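Local coordinates for protein MHC class I antigen (Ctenopharyngodon idella, PDB 5H5Z) that probably presents peptides to T cells, as MHC class I heavy chains do, holding them in its groove in complex with beta-2-microglobulin, at residues 1-6 against 96-102; 191-195 against 238-242; 201-207 against 256-260. One frame throughout, in Å; residues are numbered along the deposited sequence.

Contact 1: 1-6 against 96-102; sequences GTHSLK and YGCELND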
loop_
_atom_site.group_PDB
_atom_site.type_symbol
_atom_site.label_atom_id
_atom_site.label_comp_id
_atom_site.label_asym_id
_atom_site.label_seq_id
_atom_site.Cartn_x
_atom_site.Cartn_y
_atom_site.Cartn_z
ATOM N N GLY A 1 2.738 6.917 20.465
ATOM C CA GLY A 1 2.973 7.193 19.022
ATOM C C GLY A 1 1.714 7.671 18.322
ATOM O O GLY A 1 0.607 7.571 18.863
ATOM N N THR A 2 1.889 8.199 17.117
ATOM C CA THR A 2 0.768 8.603 16.276
ATOM C C THR A 2 0.121 7.358 15.680
ATOM O O THR A 2 0.802 6.387 15.350
ATOM C CB THR A 2 1.241 9.566 15.160
ATOM O OG1 THR A 2 1.778 10.754 15.757
ATOM C CG2 THR A 2 0.102 9.957 14.225
ATOM N N HIS A 3 -1.201 7.376 15.564
ATOM C CA HIS A 3 -1.922 6.286 14.929
ATOM C C HIS A 3 -3.007 6.858 14.059
ATOM O O HIS A 3 -3.426 8.003 14.259
ATOM C CB HIS A 3 -2.525 5.335 15.964
ATOM C CG HIS A 3 -1.505 4.678 16.839
ATOM N ND1 HIS A 3 -0.638 3.710 16.376
ATOM C CD2 HIS A 3 -1.195 4.866 18.144
ATOM C CE1 HIS A 3 0.157 3.327 17.360
ATOM N NE2 HIS A 3 -0.161 4.012 18.442
ATOM N N SER A 4 -3.459 6.065 13.094
ATOM C CA SER A 4 -4.481 6.516 12.157
ATOM C C SER A 4 -5.497 5.431 11.839
ATOM O O SER A 4 -5.183 4.238 11.870
ATOM C CB SER A 4 -3.830 6.998 10.856
ATOM O OG SER A 4 -3.230 5.911 10.170
ATOM N N LEU A 5 -6.714 5.870 11.527
ATOM C CA LEU A 5 -7.781 5.015 11.032
ATOM C C LEU A 5 -8.216 5.582 9.686
ATOM O O LEU A 5 -8.489 6.782 9.580
ATOM C CB LEU A 5 -8.963 4.998 12.022
ATOM C CG LEU A 5 -10.275 4.337 11.573
ATOM C CD1 LEU A 5 -10.104 2.873 11.188
ATOM C CD2 LEU A 5 -11.363 4.490 12.637
ATOM N N LYS A 6 -8.255 4.733 8.659
ATOM C CA LYS A 6 -8.604 5.174 7.306
ATOM C C LYS A 6 -9.486 4.165 6.589
ATOM O O LYS A 6 -9.323 2.947 6.738
ATOM C CB LYS A 6 -7.345 5.400 6.450
ATOM C CG LYS A 6 -6.347 6.400 7.004
ATOM C CD LYS A 6 -5.081 6.397 6.165
ATOM C CE LYS A 6 -4.046 7.381 6.680
ATOM N NZ LYS A 6 -2.814 7.275 5.846
ATOM N N TYR A 96 -11.274 8.535 3.524
ATOM C CA TYR A 96 -11.432 9.404 4.666
ATOM C C TYR A 96 -10.770 8.755 5.853
ATOM O O TYR A 96 -10.544 7.543 5.860
ATOM C CB TYR A 96 -12.914 9.697 4.955
ATOM C CG TYR A 96 -13.760 8.500 5.322
ATOM C CD1 TYR A 96 -13.914 8.110 6.662
ATOM C CD2 TYR A 96 -14.448 7.778 4.340
ATOM C CE1 TYR A 96 -14.705 7.022 7.003
ATOM C CE2 TYR A 96 -15.240 6.688 4.675
ATOM C CZ TYR A 96 -15.364 6.317 6.006
ATOM O OH TYR A 96 -16.150 5.243 6.339
ATOM N N GLY A 97 -10.466 9.554 6.863
ATOM C CA GLY A 97 -9.862 8.999 8.051
ATOM C C GLY A 97 -9.401 10.047 9.018
ATOM O O GLY A 97 -9.495 11.241 8.744
ATOM N N CYS A 98 -8.885 9.579 10.152
ATOM C CA CYS A 98 -8.474 10.451 11.233
ATOM C C CYS A 98 -7.134 9.992 11.773
ATOM O O CYS A 98 -6.758 8.822 11.634
ATOM C CB CYS A 98 -9.526 10.453 12.354
ATOM S SG CYS A 98 -9.932 8.818 13.037
ATOM N N GLU A 99 -6.413 10.900 12.362
ATOM C CA GLU A 99 -5.150 10.597 13.025
ATOM C C GLU A 99 -5.152 11.126 14.437
ATOM O O GLU A 99 -5.507 12.204 14.641
ATOM C CB GLU A 99 -4.013 11.302 12.331
ATOM C CG GLU A 99 -3.903 10.952 10.872
ATOM C CD GLU A 99 -2.623 11.469 10.213
ATOM O OE1 GLU A 99 -1.811 10.612 9.862
ATOM O OE2 GLU A 99 -2.450 12.687 10.014
ATOM N N LEU A 100 -4.633 10.343 15.345
ATOM C CA LEU A 100 -4.393 10.798 16.673
ATOM C C LEU A 100 -2.905 10.879 16.978
ATOM O O LEU A 100 -2.263 9.906 16.938
ATOM C CB LEU A 100 -5.079 9.832 17.646
ATOM C CG LEU A 100 -4.911 10.063 19.133
ATOM C CD1 LEU A 100 -5.541 11.351 19.547
ATOM C CD2 LEU A 100 -5.533 8.897 19.838
ATOM N N ASN A 101 -2.414 12.074 17.193
ATOM C CA ASN A 101 -1.024 12.324 17.580
ATOM C C ASN A 101 -0.783 12.105 19.083
ATOM O O ASN A 101 -1.705 11.946 19.768
ATOM C CB ASN A 101 -0.644 13.730 17.156
ATOM C CG ASN A 101 -1.087 14.048 15.762
ATOM O OD1 ASN A 101 -1.811 14.994 15.534
ATOM N ND2 ASN A 101 -0.679 13.246 14.822
ATOM N N ASP A 102 0.458 12.093 19.586
ATOM C CA ASP A 102 0.683 11.877 21.035
ATOM C C ASP A 102 0.093 12.925 21.989
ATOM O O ASP A 102 -0.275 12.598 23.135
ATOM C CB ASP A 102 2.150 11.751 21.394
ATOM C CG ASP A 102 2.763 10.399 21.019
ATOM O OD1 ASP A 102 2.045 9.388 21.129
ATOM O OD2 ASP A 102 3.962 10.382 20.641
HETATM O O HOH W 1 -2.167 7.995 19.114
#
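H3 to K6 pair antiparallel with G97 to L100, strand axes 4.7 Å apart at closest approach, through two hydrogen-bonded pairs, H3 with L100 and L5 with C98. L100 N gives the shortest of the four backbone bonds, 2.8 Å to H3 O, while between the bonded pairs S4 CA sits 3.3 Å from C98 O in a CA-H...O contact. The side chains of H3, L5, C98 and L100 all leave on the face covered by helix 148-170. There L5 CB packs 4.1 Å from C98 SG, which is set between its own backbone N and carbonyl carbon (chi1 56°), a rotation that aims it at that helix and its disulfide with C160. On the other face S4 CB meets E99 CG at 4.0 Å, and the extended K6 chain carries its ammonium to D29 and packs on K59 of the beta-2-microglobulin chain. Past the strand ends, the amino terminus closes on D102: G1 N lies 2.7 Å from OD1, on the syn lone pair. A water sits within hydrogen-bonding distance of both G1 O and L100 O. Y96 OH binds Y9 and the peptide backbone. This central pairing of the groove floor thus ties sheet to helix covalently on the peptide side, whereas the terminal salt bridge joins two exposed residues, and solvent would probably screen it.

Contact 2: 191-195 against 238-242; sequences SSPVT and STLNV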
loop_
_atom_site.group_PDB
_atom_site.type_symbol
_atom_site.label_atom_id
_atom_site.label_comp_id
_atom_site.label_asym_id
_atom_site.label_seq_id
_atom_site.Cartn_x
_atom_site.Cartn_y
_atom_site.Cartn_z
ATOM N N SER A 191 33.403 -8.232 -9.219
ATOM C CA SER A 191 33.622 -6.941 -9.865
ATOM C C SER A 191 32.349 -6.099 -9.981
ATOM O O SER A 191 32.389 -4.975 -10.484
ATOM C CB SER A 191 34.274 -7.131 -11.236
ATOM O OG SER A 191 35.526 -7.778 -11.101
ATOM N N SER A 192 31.233 -6.649 -9.511
ATOM C CA SER A 192 29.924 -6.015 -9.645
ATOM C C SER A 192 29.592 -5.091 -8.471
ATOM O O SER A 192 30.318 -5.079 -7.472
ATOM C CB SER A 192 28.847 -7.090 -9.801
ATOM O OG SER A 192 28.933 -7.691 -11.077
ATOM N N PRO A 193 28.495 -4.306 -8.584
ATOM C CA PRO A 193 28.095 -3.462 -7.455
ATOM C C PRO A 193 27.739 -4.275 -6.208
ATOM O O PRO A 193 27.469 -5.478 -6.296
ATOM C CB PRO A 193 26.850 -2.734 -7.978
ATOM C CG PRO A 193 26.959 -2.778 -9.464
ATOM C CD PRO A 193 27.650 -4.072 -9.775
ATOM N N VAL A 194 27.755 -3.613 -5.056
ATOM C CA VAL A 194 27.423 -4.257 -3.789
ATOM C C VAL A 194 26.115 -3.662 -3.285
ATOM O O VAL A 194 25.954 -2.439 -3.266
ATOM C CB VAL A 194 28.543 -4.073 -2.745
ATOM C CG1 VAL A 194 28.163 -4.734 -1.427
ATOM C CG2 VAL A 194 29.865 -4.636 -3.269
ATOM N N THR A 195 25.185 -4.536 -2.901
ATOM C CA THR A 195 23.864 -4.130 -2.427
ATOM C C THR A 195 23.722 -4.376 -0.924
ATOM O O THR A 195 23.927 -5.491 -0.438
ATOM C CB THR A 195 22.737 -4.874 -3.179
ATOM O OG1 THR A 195 22.785 -4.531 -4.567
ATOM C CG2 THR A 195 21.360 -4.488 -2.635
ATOM N N SER A 238 20.172 -0.325 -0.658
ATOM C CA SER A 238 21.007 0.664 -1.325
ATOM C C SER A 238 22.131 -0.055 -2.043
ATOM O O SER A 238 22.635 -1.065 -1.562
ATOM C CB SER A 238 21.587 1.658 -0.321
ATOM O OG SER A 238 22.373 2.632 -0.986
ATOM N N THR A 239 22.524 0.478 -3.193
ATOM C CA THR A 239 23.538 -0.152 -4.026
ATOM C C THR A 239 24.716 0.794 -4.208
ATOM O O THR A 239 24.530 1.958 -4.570
ATOM C CB THR A 239 22.954 -0.546 -5.401
ATOM O OG1 THR A 239 21.827 -1.412 -5.213
ATOM C CG2 THR A 239 23.988 -1.263 -6.252
ATOM N N LEU A 240 25.920 0.288 -3.943
ATOM C CA LEU A 240 27.154 1.040 -4.148
ATOM C C LEU A 240 27.856 0.529 -5.392
ATOM O O LEU A 240 28.162 -0.661 -5.493
ATOM C CB LEU A 240 28.090 0.899 -2.941
ATOM C CG LEU A 240 29.431 1.639 -3.020
ATOM C CD1 LEU A 240 29.240 3.141 -2.867
ATOM C CD2 LEU A 240 30.411 1.117 -1.977
ATOM N N ASN A 241 28.110 1.430 -6.335
ATOM C CA ASN A 241 28.829 1.066 -7.545
ATOM C C ASN A 241 30.187 1.743 -7.661
ATOM O O ASN A 241 30.376 2.664 -8.456
ATOM C CB ASN A 241 27.987 1.304 -8.804
ATOM C CG ASN A 241 28.556 0.597 -10.023
ATOM O OD1 ASN A 241 29.363 -0.329 -9.898
ATOM N ND2 ASN A 241 28.141 1.027 -11.207
ATOM N N VAL A 242 31.125 1.290 -6.837
ATOM C CA VAL A 242 32.528 1.620 -7.028
ATOM C C VAL A 242 33.162 0.351 -7.580
ATOM O O VAL A 242 32.534 -0.709 -7.571
ATOM C CB VAL A 242 33.213 2.105 -5.728
ATOM C CG1 VAL A 242 32.490 3.325 -5.170
ATOM C CG2 VAL A 242 33.283 0.997 -4.680
HETATM O O HOH W 2 32.272 -3.229 -6.864
#
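T195 and T239 face each other as a non-hydrogen-bonded antiparallel pair, and their side chains meet at a slant with the hydroxyls leading. OG1 of T195 lies 3.3 Å from OG1 of T239, a weak hydrogen bond. Each hydroxyl is held beside its own backbone N, with the methyl anti to that N (chi1 -63° in T195 and -57° in T239), and this common rotamer brings the two oxygens together while the methyls diverge. The CG2 of T239 reaches instead to P193, 3.7 Å from its CB. P193 rests between T239, on the facing strand, and N241 just beyond its end: its CB against the T239 methyl, its CG 3.5 Å from OD1 of N241. The proline ring and the N241 amide run alongside one another, and OD1 lies against the ring carbons.

V194 and L240 are the hydrogen-bonded pair between these. V194 N bonds to L240 O at 3.0 Å in the carbonyl plane, and L240 N returns a nearly straight bond of 2.8 Å to V194 O, with 169° at the hydrogen. Their side chains turn to the opposite face, where both touch W210 of the facing sheet and W247 of helix 244-249, part of the interior of the immunoglobulin C1-set sandwich. Beyond the pairing a water lies within hydrogen-bonding distance of S192 O and V242 O where the two chains separate. The chemistry divides by face: apolar V194 and L240 fill the sandwich, while the threonine pair, proline and asparagine give the outer face a weak polar link and hydrocarbon contacts, and the two backbone bonds of V194 and L240 hold the register.

Contact 3: 201-207 against 256-260; sequences FYPSGVT and VEHQD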
loop_
_atom_site.group_PDB
_atom_site.type_symbol
_atom_site.label_atom_id
_atom_site.label_comp_id
_atom_site.label_asym_id
_atom_site.label_seq_id
_atom_site.Cartn_x
_atom_site.Cartn_y
_atom_site.Cartn_z
ATOM N N PHE A 201 11.635 -5.229 8.825
ATOM C CA PHE A 201 11.562 -4.212 9.860
ATOM C C PHE A 201 10.199 -3.512 9.933
ATOM O O PHE A 201 9.458 -3.434 8.947
ATOM C CB PHE A 201 12.711 -3.197 9.723
ATOM C CG PHE A 201 12.778 -2.522 8.380
ATOM C CD1 PHE A 201 12.038 -1.373 8.125
ATOM C CD2 PHE A 201 13.594 -3.034 7.366
ATOM C CE1 PHE A 201 12.108 -0.746 6.888
ATOM C CE2 PHE A 201 13.660 -2.413 6.127
ATOM C CZ PHE A 201 12.913 -1.269 5.886
ATOM N N TYR A 202 9.889 -3.027 11.131
ATOM C CA TYR A 202 8.710 -2.209 11.392
ATOM C C TYR A 202 9.027 -1.341 12.606
ATOM O O TYR A 202 9.629 -1.838 13.558
ATOM C CB TYR A 202 7.493 -3.092 11.674
ATOM C CG TYR A 202 6.191 -2.335 11.682
ATOM C CD1 TYR A 202 5.714 -1.731 12.853
ATOM C CD2 TYR A 202 5.424 -2.223 10.520
ATOM C CE1 TYR A 202 4.522 -1.029 12.857
ATOM C CE2 TYR A 202 4.218 -1.527 10.519
ATOM C CZ TYR A 202 3.778 -0.935 11.688
ATOM O OH TYR A 202 2.590 -0.244 11.693
ATOM N N PRO A 203 8.644 -0.042 12.584
ATOM C CA PRO A 203 7.954 0.735 11.534
ATOM C C PRO A 203 8.795 0.931 10.272
ATOM O O PRO A 203 9.953 0.514 10.223
ATOM C CB PRO A 203 7.677 2.090 12.207
ATOM C CG PRO A 203 7.898 1.875 13.661
ATOM C CD PRO A 203 8.921 0.792 13.767
ATOM N N SER A 204 8.219 1.579 9.266
ATOM C CA SER A 204 8.809 1.579 7.921
ATOM C C SER A 204 10.035 2.475 7.715
ATOM O O SER A 204 10.803 2.253 6.776
ATOM C CB SER A 204 7.741 1.895 6.872
ATOM O OG SER A 204 7.396 3.263 6.919
ATOM N N GLY A 205 10.218 3.479 8.571
ATOM C CA GLY A 205 11.354 4.400 8.439
ATOM C C GLY A 205 12.698 3.725 8.675
ATOM O O GLY A 205 12.922 3.143 9.734
ATOM N N VAL A 206 13.588 3.794 7.684
ATOM C CA VAL A 206 14.934 3.216 7.803
ATOM C C VAL A 206 15.965 4.098 7.087
ATOM O O VAL A 206 15.656 4.722 6.074
ATOM C CB VAL A 206 14.976 1.745 7.302
ATOM C CG1 VAL A 206 14.873 1.657 5.778
ATOM C CG2 VAL A 206 16.228 1.034 7.791
ATOM N N THR A 207 17.177 4.169 7.632
ATOM C CA THR A 207 18.246 4.935 7.001
ATOM C C THR A 207 19.397 4.009 6.637
ATOM O O THR A 207 19.990 3.369 7.508
ATOM C CB THR A 207 18.726 6.098 7.896
ATOM O OG1 THR A 207 17.617 6.950 8.199
ATOM C CG2 THR A 207 19.798 6.924 7.191
ATOM N N VAL A 256 23.040 0.484 8.509
ATOM C CA VAL A 256 21.577 0.531 8.531
ATOM C C VAL A 256 21.099 1.005 9.900
ATOM O O VAL A 256 21.395 0.375 10.924
ATOM C CB VAL A 256 20.938 -0.834 8.184
ATOM C CG1 VAL A 256 19.422 -0.736 8.211
ATOM C CG2 VAL A 256 21.396 -1.307 6.815
ATOM N N GLU A 257 20.373 2.121 9.910
ATOM C CA GLU A 257 19.829 2.684 11.145
ATOM C C GLU A 257 18.305 2.571 11.206
ATOM O O GLU A 257 17.602 2.960 10.276
ATOM C CB GLU A 257 20.266 4.143 11.331
ATOM C CG GLU A 257 19.884 4.717 12.694
ATOM C CD GLU A 257 20.421 6.116 12.935
ATOM O OE1 GLU A 257 19.737 6.896 13.626
ATOM O OE2 GLU A 257 21.519 6.442 12.440
ATOM N N HIS A 258 17.808 2.044 12.322
ATOM C CA HIS A 258 16.376 1.866 12.547
ATOM C C HIS A 258 16.131 1.986 14.040
ATOM O O HIS A 258 16.825 1.346 14.831
ATOM C CB HIS A 258 15.941 0.490 12.037
ATOM C CG HIS A 258 14.496 0.167 12.274
ATOM N ND1 HIS A 258 13.483 0.623 11.456
ATOM C CD2 HIS A 258 13.901 -0.604 13.212
ATOM C CE1 HIS A 258 12.325 0.165 11.896
ATOM N NE2 HIS A 258 12.551 -0.584 12.959
ATOM N N GLN A 259 15.159 2.818 14.416
ATOM C CA GLN A 259 14.826 3.050 15.828
ATOM C C GLN A 259 16.062 3.369 16.689
ATOM O O GLN A 259 16.286 2.740 17.726
ATOM C CB GLN A 259 14.041 1.859 16.404
ATOM C CG GLN A 259 12.707 1.593 15.724
ATOM C CD GLN A 259 11.724 2.736 15.894
ATOM O OE1 GLN A 259 11.461 3.183 17.011
ATOM N NE2 GLN A 259 11.174 3.215 14.781
ATOM N N ASP A 260 16.862 4.336 16.233
ATOM C CA ASP A 260 18.048 4.842 16.959
ATOM C C ASP A 260 19.153 3.809 17.212
ATOM O O ASP A 260 20.018 4.007 18.076
ATOM C CB ASP A 260 17.638 5.513 18.278
ATOM C CG ASP A 260 16.461 6.448 18.114
ATOM O OD1 ASP A 260 16.529 7.359 17.257
ATOM O OD2 ASP A 260 15.461 6.261 18.845
HETATM O O HOH W 3 13.767 4.523 12.647
HETATM O O HOH W 4 11.287 3.494 12.083
#
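In the immunoglobulin C1-set domain, the turn leading from strand 194-201 to strand 207-212, which crosses from one sheet of the sandwich to the other, wraps round the imidazole of H258 at the end of strand 252-258. The ring plugs the turn with its edge: ND1 donates to G205 O at 3.1 Å, the oxygen tilted 20° from the ring plane, and NE2 makes a weak bond of 3.2 Å to Y202 O. Between the two nitrogens CE1 comes 2.9 Å from P203 O, near the ring plane. If the weak NE2 bond counts, the ring donates from both nitrogens, as a protonated imidazole would. F201 CB covers one ring face in a CH-pi contact, and Q259 CG lies over the opposite one. After a cis peptide bond, the P203 ring crosses Q259 at about a right angle, P203 CD 3.5 Å from Q259 NE2. At the far end T207 and E257 form an antiparallel hydrogen-bonded pair, with E257 N 2.7 Å from T207 O. Beside it V206 CG2, set anti to its backbone N (chi1 of CG1 73°), meets V256 CG1. G205 O also accepts from two waters, one of them weakly; the other takes a hydrogen bond from Q259 NE2.

Contact 1 belongs to the peptide-binding platform, whereas contacts 2 and 3 share the immunoglobulin domain, their centres about 21 Å apart. The last two lie toward opposite ends of strand 194-201: residues 191-195 enter it, and 201-207 leave it for the other sheet. By share of buried residues contact 2 leads, four of seven, and contact 3 trails, three of ten. Contacts 1 and 2 are regular antiparallel pairings with one face against an interior, but a disulfide and an ionic terminus reinforce the first, and weaker hydroxyl and proline contacts flank the second. In contact 3 a histidine ring does much of the binding, gathering carbonyls of an irregular turn. Only contact 1 touches beta-2-microglobulin and peptide.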